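Local coordinates for protein aminotransferase (Helicobacter pylori, PDB 2FNU) that transfers an amino group from glutamate to a UDP-linked 4-keto sugar, the second step in making pseudaminic acid for flagellin modification, at residues 85-90 / 124-129; 99-104 / 115-120; 59-64 / 205-210. All coordinates share one frame; numbering follows the deposited sequence.

Contact 1. Residues 85-90 / 124-129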
ATOM      1  N   VAL B  85     -10.341 -10.705  -8.471  1.00 10.72           N
ATOM      2  CA  VAL B  85     -10.861  -9.509  -9.130  1.00 10.78           C
ATOM      3  C   VAL B  85      -9.800  -8.422  -9.366  1.00 10.98           C
ATOM      4  O   VAL B  85      -9.902  -7.630 -10.323  1.00 12.25           O
ATOM      5  CB  VAL B  85     -12.094  -8.953  -8.367  1.00 11.67           C
ATOM      6  CG1 VAL B  85     -11.665  -8.279  -7.044  1.00 12.03           C
ATOM      7  CG2 VAL B  85     -12.902  -7.997  -9.234  1.00 14.02           C
ATOM      8  N   ALA B  86      -8.776  -8.380  -8.518  1.00 11.59           N
ATOM      9  CA  ALA B  86      -7.738  -7.347  -8.647  1.00 11.26           C
ATOM     10  C   ALA B  86      -7.117  -7.294 -10.037  1.00 11.46           C
ATOM     11  O   ALA B  86      -6.739  -6.222 -10.498  1.00 11.61           O
ATOM     12  CB  ALA B  86      -6.634  -7.557  -7.602  1.00 11.98           C
ATOM     13  N   THR B  87      -6.971  -8.452 -10.694  1.00 11.78           N
ATOM     14  CA  THR B  87      -6.315  -8.485 -12.002  1.00 10.19           C
ATOM     15  C   THR B  87      -7.042  -7.571 -12.978  1.00 11.58           C
ATOM     16  O   THR B  87      -6.417  -6.871 -13.789  1.00 12.39           O
ATOM     17  CB  THR B  87      -6.298  -9.919 -12.543  1.00 10.66           C
ATOM     18  OG1 THR B  87      -5.736 -10.802 -11.558  1.00 12.19           O
ATOM     19  CG2 THR B  87      -5.437 -10.004 -13.814  1.00 12.95           C
ATOM     20  N   ALA B  88      -8.371  -7.562 -12.874  1.00 11.17           N
ATOM     21  CA  ALA B  88      -9.205  -6.735 -13.750  1.00 11.77           C
ATOM     22  C   ALA B  88      -9.516  -5.359 -13.154  1.00 11.94           C
ATOM     23  O   ALA B  88      -9.577  -4.381 -13.905  1.00 13.07           O
ATOM     24  CB  ALA B  88     -10.500  -7.457 -14.115  1.00 15.46           C
ATOM     25  N   ASN B  89      -9.714  -5.265 -11.833  1.00 11.36           N
ATOM     26  CA  ASN B  89      -9.991  -3.948 -11.236  1.00 11.55           C
ATOM     27  C   ASN B  89      -8.875  -2.970 -11.575  1.00 10.80           C
ATOM     28  O   ASN B  89      -9.124  -1.783 -11.799  1.00 12.61           O
ATOM     29  CB  ASN B  89     -10.084  -4.002  -9.703  1.00 13.60           C
ATOM     30  CG  ASN B  89     -11.443  -4.480  -9.167  1.00 12.41           C
ATOM     31  OD1 ASN B  89     -11.589  -4.686  -7.939  1.00 15.92           O
ATOM     32  ND2 ASN B  89     -12.419  -4.649 -10.030  1.00 10.19           N
ATOM     33  N   MET B  90      -7.628  -3.444 -11.588  1.00 10.34           N
ATOM     34  CA  MET B  90      -6.520  -2.507 -11.847  1.00 11.66           C
ATOM     35  C   MET B  90      -6.438  -2.117 -13.314  1.00 11.65           C
ATOM     36  O   MET B  90      -5.904  -1.057 -13.625  1.00 13.31           O
ATOM     37  CB  MET B  90      -5.188  -3.040 -11.313  1.00 11.37           C
ATOM     38  CG  MET B  90      -5.145  -3.183  -9.791  1.00 11.08           C
ATOM     39  SD  MET B  90      -5.482  -1.602  -8.937  1.00 12.49           S
ATOM     40  CE  MET B  90      -7.233  -1.791  -8.542  1.00 11.95           C
ATOM     41  N   ALA B 124      -2.743  -5.198 -25.015  1.00 11.77           N
ATOM     42  CA  ALA B 124      -1.959  -6.186 -24.283  1.00 12.47           C
ATOM     43  C   ALA B 124      -2.798  -7.405 -23.989  1.00 13.19           C
ATOM     44  O   ALA B 124      -4.030  -7.362 -24.146  1.00 13.78           O
ATOM     45  CB  ALA B 124      -1.460  -5.581 -22.940  1.00 14.90           C
ATOM     46  N   ILE B 125      -2.123  -8.465 -23.542  1.00 12.83           N
ATOM     47  CA  ILE B 125      -2.800  -9.642 -22.989  1.00 12.34           C
ATOM     48  C   ILE B 125      -2.273  -9.838 -21.564  1.00 13.53           C
ATOM     49  O   ILE B 125      -1.056  -9.820 -21.370  1.00 13.66           O
ATOM     50  CB  ILE B 125      -2.546 -10.905 -23.841  1.00 14.22           C
ATOM     51  CG1 ILE B 125      -3.052 -10.667 -25.276  1.00 17.14           C
ATOM     52  CG2 ILE B 125      -3.201 -12.146 -23.199  1.00 13.95           C
ATOM     53  CD1 ILE B 125      -2.868 -11.865 -26.207  1.00 15.71           C
ATOM     54  N   VAL B 126      -3.176 -10.007 -20.587  1.00 12.74           N
ATOM     55  CA  VAL B 126      -2.761 -10.316 -19.210  1.00 11.73           C
ATOM     56  C   VAL B 126      -3.222 -11.737 -18.878  1.00 12.29           C
ATOM     57  O   VAL B 126      -4.426 -11.985 -18.781  1.00 13.31           O
ATOM     58  CB  VAL B 126      -3.380  -9.338 -18.173  1.00 14.10           C
ATOM     59  CG1 VAL B 126      -3.034  -9.792 -16.734  1.00 15.88           C
ATOM     60  CG2 VAL B 126      -2.895  -7.911 -18.427  1.00 15.69           C
ATOM     61  N   SER B 127      -2.271 -12.658 -18.728  1.00 11.42           N
ATOM     62  CA  SER B 127      -2.581 -14.026 -18.314  1.00 11.22           C
ATOM     63  C   SER B 127      -2.357 -14.178 -16.807  1.00 11.73           C
ATOM     64  O   SER B 127      -1.696 -13.337 -16.184  1.00 12.97           O
ATOM     65  CB  SER B 127      -1.713 -15.041 -19.074  1.00 13.72           C
ATOM     66  OG  SER B 127      -0.328 -14.765 -18.872  1.00 15.05           O
ATOM     67  N   VAL B 128      -2.896 -15.261 -16.258  1.00 11.67           N
ATOM     68  CA  VAL B 128      -2.742 -15.605 -14.843  1.00 12.17           C
ATOM     69  C   VAL B 128      -2.311 -17.069 -14.742  1.00 11.19           C
ATOM     70  O   VAL B 128      -2.906 -17.947 -15.387  1.00 12.83           O
ATOM     71  CB  VAL B 128      -4.093 -15.456 -14.113  1.00 11.41           C
ATOM     72  CG1 VAL B 128      -4.019 -15.991 -12.667  1.00 11.83           C
ATOM     73  CG2 VAL B 128      -4.508 -13.988 -14.124  1.00 13.38           C
ATOM     74  N   ASP B 129      -1.296 -17.344 -13.923  1.00 11.35           N
ATOM     75  CA  ASP B 129      -0.851 -18.725 -13.722  1.00 10.94           C
ATOM     76  C   ASP B 129      -1.726 -19.291 -12.615  1.00 12.52           C
ATOM     77  O   ASP B 129      -1.409 -19.185 -11.424  1.00 13.15           O
ATOM     78  CB  ASP B 129       0.627 -18.743 -13.349  1.00  9.70           C
ATOM     79  CG  ASP B 129       1.493 -18.093 -14.408  1.00 15.16           C
ATOM     80  OD1 ASP B 129       1.255 -18.339 -15.617  1.00 15.06           O
ATOM     81  OD2 ASP B 129       2.392 -17.314 -14.039  1.00 16.28           O
TER
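Thr87 meets Val126 and Val128 through a single methyl group. A chi1 of -52° sets OG1 beside the backbone N and leaves CG2 anti to it, which carries the methyl out from helix 86-93 onto strand 122-128, with Thr87 CG2 3.8 Å from Val126 CG1. The same methyl, Thr87 CG2, stands 4.1 Å from Val128 CG2, so that it rests between two valines on one side of the strand, while Ser127 between them points away from the helix. The valines share a rotamer yet offer different branches: Val126 uses the methyl anti to its own N (chi1 174°), Val128 the one beside its N. Thr87 and Val126 run past each other in opposite directions.

Helix 86-93 packs here on an inner strand of the mixed seven-stranded sheet of the fold type I aminotransferases, close to the cofactor. The pyridoxamine phosphate touches Ala86, Thr87 and Val128. The same torsion that buries the methyl places Thr87 OG1 where it is hydrogen-bonded to Asp154 OD1 and Ser83 OG, both residues of the cofactor pocket. Thr87 is thus apolar toward the strand and polar toward Asp154, and its hydroxyl would help fix the rotation of that carboxylate.

Contact 2. Residues 99-104 / 115-120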
ATOM      1  N   VAL B  99     -11.154  -7.601 -21.861  1.00 14.62           N
ATOM      2  CA  VAL B  99     -11.855  -8.450 -22.807  1.00 14.52           C
ATOM      3  C   VAL B  99     -11.615  -9.881 -22.367  1.00 13.17           C
ATOM      4  O   VAL B  99     -10.489 -10.354 -22.406  1.00 13.56           O
ATOM      5  CB  VAL B  99     -11.344  -8.191 -24.238  1.00 14.16           C
ATOM      6  CG1 VAL B  99     -12.051  -9.095 -25.240  1.00 16.59           C
ATOM      7  CG2 VAL B  99     -11.563  -6.723 -24.598  1.00 15.83           C
ATOM      8  N   PHE B 100     -12.657 -10.555 -21.892  1.00 14.41           N
ATOM      9  CA  PHE B 100     -12.474 -11.860 -21.245  1.00 14.01           C
ATOM     10  C   PHE B 100     -12.424 -13.024 -22.236  1.00 13.54           C
ATOM     11  O   PHE B 100     -13.334 -13.192 -23.045  1.00 14.16           O
ATOM     12  CB  PHE B 100     -13.571 -12.095 -20.190  1.00 12.41           C
ATOM     13  CG  PHE B 100     -13.489 -11.133 -19.036  1.00 13.38           C
ATOM     14  CD1 PHE B 100     -14.421 -10.116 -18.881  1.00 13.81           C
ATOM     15  CD2 PHE B 100     -12.433 -11.220 -18.134  1.00 12.62           C
ATOM     16  CE1 PHE B 100     -14.307  -9.203 -17.803  1.00 12.68           C
ATOM     17  CE2 PHE B 100     -12.322 -10.321 -17.050  1.00 14.57           C
ATOM     18  CZ  PHE B 100     -13.266  -9.320 -16.890  1.00 14.35           C
ATOM     19  N   ALA B 101     -11.341 -13.805 -22.161  1.00 11.55           N
ATOM     20  CA  ALA B 101     -11.140 -14.974 -23.012  1.00 14.17           C
ATOM     21  C   ALA B 101     -11.667 -16.231 -22.347  1.00 14.07           C
ATOM     22  O   ALA B 101     -11.810 -16.286 -21.124  1.00 14.45           O
ATOM     23  CB  ALA B 101      -9.648 -15.157 -23.301  1.00 15.47           C
ATOM     24  N   GLY B 102     -11.914 -17.256 -23.151  1.00 12.98           N
ATOM     25  CA  GLY B 102     -12.193 -18.571 -22.597  1.00 14.04           C
ATOM     26  C   GLY B 102     -10.993 -19.145 -21.859  1.00 13.42           C
ATOM     27  O   GLY B 102      -9.845 -18.694 -22.031  1.00 13.39           O
ATOM     28  N   ILE B 103     -11.257 -20.150 -21.032  1.00 13.77           N
ATOM     29  CA  ILE B 103     -10.214 -20.830 -20.282  1.00 13.17           C
ATOM     30  C   ILE B 103     -10.222 -22.329 -20.596  1.00 15.36           C
ATOM     31  O   ILE B 103     -11.122 -22.841 -21.269  1.00 16.84           O
ATOM     32  CB  ILE B 103     -10.348 -20.608 -18.760  1.00 14.21           C
ATOM     33  CG1 ILE B 103     -11.675 -21.175 -18.241  1.00 15.48           C
ATOM     34  CG2 ILE B 103     -10.201 -19.114 -18.388  1.00 14.87           C
ATOM     35  CD1 ILE B 103     -11.534 -21.781 -16.851  1.00 17.70           C
ATOM     36  N   LYS B 104      -9.210 -23.026 -20.083  1.00 12.71           N
ATOM     37  CA  LYS B 104      -9.088 -24.462 -20.272  1.00 15.96           C
ATOM     38  C   LYS B 104      -9.486 -25.239 -19.034  1.00 14.59           C
ATOM     39  O   LYS B 104      -9.781 -24.658 -17.984  1.00 14.02           O
ATOM     40  CB  LYS B 104      -7.640 -24.781 -20.614  1.00 14.96           C
ATOM     41  CG  LYS B 104      -7.138 -24.079 -21.891  1.00 11.81           C
ATOM     42  CD  LYS B 104      -5.685 -24.408 -22.208  1.00 13.78           C
ATOM     43  CE  LYS B 104      -4.721 -23.879 -21.139  1.00 17.23           C
ATOM     44  NZ  LYS B 104      -3.297 -24.115 -21.573  1.00 16.82           N
ATOM     45  N   GLU B 115      -6.544 -15.138 -30.237  1.00 15.49           N
ATOM     46  CA  GLU B 115      -6.343 -14.368 -31.466  1.00 13.95           C
ATOM     47  C   GLU B 115      -7.656 -13.791 -31.992  1.00 15.96           C
ATOM     48  O   GLU B 115      -7.686 -12.664 -32.496  1.00 17.69           O
ATOM     49  CB  GLU B 115      -5.600 -15.203 -32.531  1.00 14.97           C
ATOM     50  CG  GLU B 115      -5.152 -14.378 -33.752  1.00 15.21           C
ATOM     51  CD  GLU B 115      -3.949 -14.981 -34.466  1.00 18.03           C
ATOM     52  OE1 GLU B 115      -3.690 -16.193 -34.290  1.00 16.62           O
ATOM     53  OE2 GLU B 115      -3.255 -14.229 -35.179  1.00 19.80           O
ATOM     54  N   LYS B 116      -8.751 -14.531 -31.820  1.00 16.40           N
ATOM     55  CA  LYS B 116     -10.035 -14.058 -32.319  1.00 17.64           C
ATOM     56  C   LYS B 116     -10.519 -12.784 -31.632  1.00 18.47           C
ATOM     57  O   LYS B 116     -11.423 -12.120 -32.130  1.00 20.48           O
ATOM     58  CB  LYS B 116     -11.098 -15.155 -32.220  1.00 17.27           C
ATOM     59  CG  LYS B 116     -11.424 -15.615 -30.801  1.00 21.41           C
ATOM     60  CD  LYS B 116     -12.581 -16.614 -30.869  1.00 25.53           C
ATOM     61  CE  LYS B 116     -12.896 -17.219 -29.534  1.00 38.53           C
ATOM     62  NZ  LYS B 116     -13.837 -18.369 -29.715  1.00 32.56           N
ATOM     63  N   LEU B 117      -9.905 -12.452 -30.490  1.00 15.17           N
ATOM     64  CA  LEU B 117     -10.334 -11.306 -29.687  1.00 16.37           C
ATOM     65  C   LEU B 117      -9.554 -10.043 -29.998  1.00 16.72           C
ATOM     66  O   LEU B 117      -9.900  -8.960 -29.507  1.00 17.37           O
ATOM     67  CB  LEU B 117     -10.164 -11.616 -28.198  1.00 14.93           C
ATOM     68  CG  LEU B 117     -10.939 -12.828 -27.690  1.00 17.01           C
ATOM     69  CD1 LEU B 117     -10.523 -13.106 -26.248  1.00 15.40           C
ATOM     70  CD2 LEU B 117     -12.436 -12.619 -27.785  1.00 20.47           C
ATOM     71  N   ILE B 118      -8.507 -10.182 -30.807  1.00 15.55           N
ATOM     72  CA  ILE B 118      -7.628  -9.075 -31.104  1.00 16.64           C
ATOM     73  C   ILE B 118      -8.229  -8.183 -32.184  1.00 15.91           C
ATOM     74  O   ILE B 118      -8.766  -8.671 -33.196  1.00 18.64           O
ATOM     75  CB  ILE B 118      -6.229  -9.578 -31.523  1.00 14.59           C
ATOM     76  CG1 ILE B 118      -5.606 -10.376 -30.372  1.00 14.57           C
ATOM     77  CG2 ILE B 118      -5.323  -8.409 -31.918  1.00 18.50           C
ATOM     78  CD1 ILE B 118      -4.269 -11.088 -30.689  1.00 16.57           C
ATOM     79  N   ASN B 119      -8.166  -6.882 -31.950  1.00 16.28           N
ATOM     80  CA  ASN B 119      -8.636  -5.910 -32.924  1.00 17.35           C
ATOM     81  C   ASN B 119      -7.765  -4.663 -32.826  1.00 17.60           C
ATOM     82  O   ASN B 119      -6.744  -4.666 -32.119  1.00 17.00           O
ATOM     83  CB  ASN B 119     -10.119  -5.589 -32.679  1.00 18.57           C
ATOM     84  CG  ASN B 119     -10.375  -5.025 -31.287  1.00 19.08           C
ATOM     85  OD1 ASN B 119      -9.669  -4.131 -30.837  1.00 23.42           O
ATOM     86  ND2 ASN B 119     -11.382  -5.547 -30.606  1.00 22.83           N
ATOM     87  N   GLU B 120      -8.146  -3.600 -33.532  1.00 18.60           N
ATOM     88  CA  GLU B 120      -7.330  -2.391 -33.579  1.00 19.60           C
ATOM     89  C   GLU B 120      -7.147  -1.705 -32.224  1.00 19.48           C
ATOM     90  O   GLU B 120      -6.211  -0.938 -32.052  1.00 21.33           O
ATOM     91  CB  GLU B 120      -7.898  -1.402 -34.615  1.00 22.67           C
ATOM     92  CG  GLU B 120      -9.360  -0.965 -34.375  1.00 34.30           C
ATOM     93  CD  GLU B 120     -10.405  -2.085 -34.578  1.00 48.55           C
ATOM     94  OE1 GLU B 120     -10.149  -3.056 -35.336  1.00 43.41           O
ATOM     95  OE2 GLU B 120     -11.495  -1.986 -33.969  1.00 55.65           O
TER
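Val99 and Leu117 have the closest backbones of the two segments, their CA atoms 7.6 Å apart, too far for the main chains to bond to each other there. Residues 99-100 end strand 97-100, an outermost strand of the sheet within the chain, and the backbone stays extended through Ala101 and beyond. Facing it, residues 115-117 form a short 3-10 turn, closed by Ile118 N bonding to Glu115 O at 3.1 Å.

Leu117 carries the contact from its side. With CG beside the backbone N and anti to the carbonyl carbon (chi1 -59°), the side chain reaches the strand end, and its branch CD1 sits 3.7 Å from Ala101 CB. Leu117 CD1 is also 3.8 Å from Ala101 CA, so the methyl lies against the alanine's backbone as well as its side chain. Nearer the root, Leu117 CB faces Val99 CG1 at 4.3 Å. Phe100 points its CB away from the loop and its side chain touches Thr79, but Phe100 O comes within 4.3 Å of Leu117 CD1.

The segments belong to the crossover from strand 97-100 to strand 122-128, which passes strand 76-79 lying between them; Leu117 touches Ile78 of that strand. Glu115 and Asn119 have partners outside the contact: Glu115 forms a salt bridge with Lys146, and Asn119 ND2 bonds to Glu76. No hydrogen bond or charge pair spans the two segments, so they are joined by dispersion and the burial of aliphatic carbon, and contact of this kind probably sets the position of Leu117 through shape rather than through directed bonds.

Contact 3. Residues 59-64 / 205-210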
ATOM      1  N   ALA B  59       1.326  -3.460  -7.161  1.00  9.37           N
ATOM      2  CA  ALA B  59       2.220  -3.853  -8.242  1.00  9.16           C
ATOM      3  C   ALA B  59       1.489  -3.872  -9.590  1.00 11.22           C
ATOM      4  O   ALA B  59       2.004  -3.343 -10.595  1.00 11.67           O
ATOM      5  CB  ALA B  59       2.832  -5.201  -7.936  1.00 11.22           C
ATOM      6  N   LEU B  60       0.282  -4.451  -9.616  1.00 10.52           N
ATOM      7  CA  LEU B  60      -0.483  -4.529 -10.862  1.00 11.14           C
ATOM      8  C   LEU B  60      -0.830  -3.130 -11.370  1.00 12.23           C
ATOM      9  O   LEU B  60      -0.679  -2.844 -12.567  1.00 12.43           O
ATOM     10  CB  LEU B  60      -1.775  -5.352 -10.669  1.00 11.07           C
ATOM     11  CG  LEU B  60      -1.628  -6.869 -10.607  1.00 12.04           C
ATOM     12  CD1 LEU B  60      -2.893  -7.514 -10.050  1.00 14.08           C
ATOM     13  CD2 LEU B  60      -1.314  -7.447 -11.972  1.00 13.27           C
ATOM     14  N   LEU B  61      -1.295  -2.253 -10.474  1.00 12.06           N
ATOM     15  CA  LEU B  61      -1.639  -0.898 -10.903  1.00 10.94           C
ATOM     16  C   LEU B  61      -0.393  -0.216 -11.468  1.00 11.44           C
ATOM     17  O   LEU B  61      -0.437   0.440 -12.513  1.00 12.16           O
ATOM     18  CB  LEU B  61      -2.151  -0.060  -9.736  1.00 11.98           C
ATOM     19  CG  LEU B  61      -2.420   1.416 -10.072  1.00 12.16           C
ATOM     20  CD1 LEU B  61      -3.614   1.519 -11.031  1.00 16.41           C
ATOM     21  CD2 LEU B  61      -2.680   2.229  -8.805  1.00 14.95           C
ATOM     22  N   THR B  62       0.723  -0.360 -10.766  1.00 11.64           N
ATOM     23  CA  THR B  62       1.968   0.280 -11.209  1.00 11.18           C
ATOM     24  C   THR B  62       2.401  -0.231 -12.586  1.00 13.18           C
ATOM     25  O   THR B  62       2.807   0.551 -13.447  1.00 13.52           O
ATOM     26  CB  THR B  62       3.070   0.043 -10.168  1.00 11.83           C
ATOM     27  OG1 THR B  62       2.637   0.627  -8.933  1.00 11.14           O
ATOM     28  CG2 THR B  62       4.397   0.696 -10.594  1.00 12.54           C
ATOM     29  N   LEU B  63       2.299  -1.537 -12.788  1.00 11.06           N
ATOM     30  CA  LEU B  63       2.608  -2.122 -14.095  1.00 10.63           C
ATOM     31  C   LEU B  63       1.639  -1.614 -15.175  1.00 11.83           C
ATOM     32  O   LEU B  63       2.081  -1.174 -16.258  1.00 13.02           O
ATOM     33  CB  LEU B  63       2.576  -3.658 -14.021  1.00 10.24           C
ATOM     34  CG  LEU B  63       2.770  -4.351 -15.380  1.00 11.04           C
ATOM     35  CD1 LEU B  63       4.079  -3.935 -16.075  1.00 12.02           C
ATOM     36  CD2 LEU B  63       2.747  -5.871 -15.112  1.00 12.04           C
ATOM     37  N   TYR B  64       0.336  -1.685 -14.911  1.00 11.18           N
ATOM     38  CA  TYR B  64      -0.636  -1.318 -15.937  1.00 12.32           C
ATOM     39  C   TYR B  64      -0.526   0.152 -16.326  1.00 12.65           C
ATOM     40  O   TYR B  64      -0.763   0.503 -17.489  1.00 13.07           O
ATOM     41  CB  TYR B  64      -2.054  -1.578 -15.430  1.00 11.44           C
ATOM     42  CG  TYR B  64      -2.450  -3.044 -15.233  1.00 11.00           C
ATOM     43  CD1 TYR B  64      -3.561  -3.362 -14.466  1.00 11.99           C
ATOM     44  CD2 TYR B  64      -1.730  -4.098 -15.833  1.00 11.90           C
ATOM     45  CE1 TYR B  64      -3.991  -4.676 -14.301  1.00 13.16           C
ATOM     46  CE2 TYR B  64      -2.130  -5.424 -15.670  1.00 11.34           C
ATOM     47  CZ  TYR B  64      -3.284  -5.705 -14.897  1.00 13.54           C
ATOM     48  OH  TYR B  64      -3.726  -7.000 -14.719  1.00 13.59           O
ATOM     49  N   LYS B 205       9.598   2.317 -10.530  1.00 12.31           N
ATOM     50  CA  LYS B 205      10.277   2.661  -9.295  1.00 12.89           C
ATOM     51  C   LYS B 205       9.888   4.058  -8.811  1.00 13.14           C
ATOM     52  O   LYS B 205       9.594   4.247  -7.627  1.00 13.69           O
ATOM     53  CB  LYS B 205      11.791   2.532  -9.496  1.00 13.00           C
ATOM     54  CG  LYS B 205      12.636   2.695  -8.250  1.00 16.98           C
ATOM     55  CD  LYS B 205      14.118   2.502  -8.628  1.00 18.20           C
ATOM     56  CE  LYS B 205      15.019   2.549  -7.416  1.00 34.43           C
ATOM     57  NZ  LYS B 205      16.380   2.071  -7.794  1.00 33.23           N
ATOM     58  N   LEU B 206       9.852   5.027  -9.721  1.00 11.56           N
ATOM     59  CA  LEU B 206       9.407   6.368  -9.345  1.00 11.98           C
ATOM     60  C   LEU B 206       7.923   6.376  -8.956  1.00 10.98           C
ATOM     61  O   LEU B 206       7.532   7.053  -7.987  1.00 12.70           O
ATOM     62  CB  LEU B 206       9.673   7.357 -10.475  1.00 13.62           C
ATOM     63  CG  LEU B 206      11.154   7.632 -10.711  1.00 15.11           C
ATOM     64  CD1 LEU B 206      11.328   8.205 -12.097  1.00 17.46           C
ATOM     65  CD2 LEU B 206      11.681   8.591  -9.627  1.00 15.82           C
ATOM     66  N   PHE B 207       7.111   5.621  -9.701  1.00 11.16           N
ATOM     67  CA  PHE B 207       5.651   5.599  -9.456  1.00 11.58           C
ATOM     68  C   PHE B 207       5.339   5.047  -8.073  1.00 12.24           C
ATOM     69  O   PHE B 207       4.342   5.446  -7.444  1.00 11.60           O
ATOM     70  CB  PHE B 207       4.985   4.749 -10.525  1.00 12.10           C
ATOM     71  CG  PHE B 207       3.476   4.829 -10.554  1.00 10.74           C
ATOM     72  CD1 PHE B 207       2.697   3.869  -9.886  1.00 11.60           C
ATOM     73  CD2 PHE B 207       2.831   5.816 -11.312  1.00 13.40           C
ATOM     74  CE1 PHE B 207       1.300   3.902  -9.967  1.00 10.82           C
ATOM     75  CE2 PHE B 207       1.450   5.867 -11.390  1.00 12.58           C
ATOM     76  CZ  PHE B 207       0.683   4.910 -10.713  1.00 12.12           C
ATOM     77  N   ARG B 208       6.186   4.128  -7.607  1.00 11.74           N
ATOM     78  CA  ARG B 208       6.038   3.509  -6.287  1.00 10.93           C
ATOM     79  C   ARG B 208       6.248   4.492  -5.124  1.00 11.67           C
ATOM     80  O   ARG B 208       5.773   4.260  -4.013  1.00 12.22           O
ATOM     81  CB  ARG B 208       7.025   2.340  -6.175  1.00 11.26           C
ATOM     82  CG  ARG B 208       6.993   1.600  -4.830  1.00 10.12           C
ATOM     83  CD  ARG B 208       8.023   0.461  -4.767  1.00 11.46           C
ATOM     84  NE  ARG B 208       9.386   1.001  -4.851  1.00 13.04           N
ATOM     85  CZ  ARG B 208      10.490   0.260  -4.868  1.00 14.08           C
ATOM     86  NH1 ARG B 208      10.423  -1.076  -4.776  1.00 15.10           N
ATOM     87  NH2 ARG B 208      11.672   0.864  -4.951  1.00 13.71           N
ATOM     88  N   SER B 209       7.009   5.562  -5.384  1.00 12.77           N
ATOM     89  CA  SER B 209       7.423   6.475  -4.316  1.00 11.02           C
ATOM     90  C   SER B 209       7.431   7.927  -4.798  1.00 10.90           C
ATOM     91  O   SER B 209       8.499   8.551  -4.983  1.00 12.86           O
ATOM     92  CB  SER B 209       8.793   6.073  -3.751  1.00 14.58           C
ATOM     93  OG  SER B 209       9.060   6.716  -2.503  1.00 14.69           O
ATOM     94  N   HIS B 210       6.224   8.457  -4.991  1.00 11.54           N
ATOM     95  CA  HIS B 210       5.990   9.895  -5.139  1.00 12.97           C
ATOM     96  C   HIS B 210       6.501  10.584  -6.399  1.00 11.89           C
ATOM     97  O   HIS B 210       6.323  11.807  -6.522  1.00 12.63           O
ATOM     98  CB  HIS B 210       6.539  10.641  -3.913  1.00 11.71           C
ATOM     99  CG  HIS B 210       6.026  10.097  -2.619  1.00 12.62           C
ATOM    100  ND1 HIS B 210       4.685  10.128  -2.286  1.00 11.47           N
ATOM    101  CD2 HIS B 210       6.662   9.492  -1.586  1.00 13.81           C
ATOM    102  CE1 HIS B 210       4.522   9.563  -1.098  1.00 10.68           C
ATOM    103  NE2 HIS B 210       5.705   9.164  -0.655  1.00 12.00           N
TER
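Phe207 CG stands anti to its backbone N (chi1 -170°), which sends the ring from helix 198-208 toward helix 56-66, and there it meets Thr62. A chi1 of -61° brings both branches of Thr62 to the same ring atom: OG1 approaches the ring edge, close to the ring plane, at 3.4 Å from Phe207 CD1, while Thr62 CG2, farther out of the plane on the same side, lies 3.7 Å from Phe207 CD1. The side chains pass alongside each other in opposite directions, and Phe207 CE1 comes 3.9 Å from Thr62 CA. Farther along the same edge, Leu61 CD2 makes a looser contact with Phe207 CE1 at 4.5 Å.

This is a helix-to-helix contact beside strand 49-53, an outermost strand of the sheet within this chain. Both helices touch that strand, Thr62 at Phe53 and Arg208 at Leu51 and Phe53; Arg208 also forms a salt bridge with Glu38. The Phe207 ring further meets that of His227 in its own chain, with planes at about 45°. The region adjoins the dimer interface: Leu61 packs on His227 of the second subunit, and His210, in the loop that follows, places its ring edge-to-face with that of Phe84 of the second subunit.

Thr62 OG1 is hydrogen-bonded to Ser58 O one turn back in its helix, and this bond satisfies the buried hydroxyl. The nearness of the oxygen to the ring edge is consistent with a weak electrostatic attraction to the ring hydrogens, which would add a small polar term to an otherwise apolar contact.

Following the chain from the N terminus, the first of these segments, 59-64, lies on helix 56-66 and waits for 205-210 to close contact 3, the longest loop. Nested inside it, helix 86-93 opens contact 1. Contact 2 is nested deeper still and closes first, joining the end of strand 97-100 to the loop leading into strand 122-128, whose arrival closes contact 1. No loops cross. Contacts 1 and 3 touch directly: Tyr64 OH lies 2.9 Å from Thr87 O, probably as a hydrogen bond. Contact 1 joins a helix to the sheet, contact 2 an edge strand to the crossover loop, and contact 3 two helices; contacts 1 and 3 also reach the second subunit.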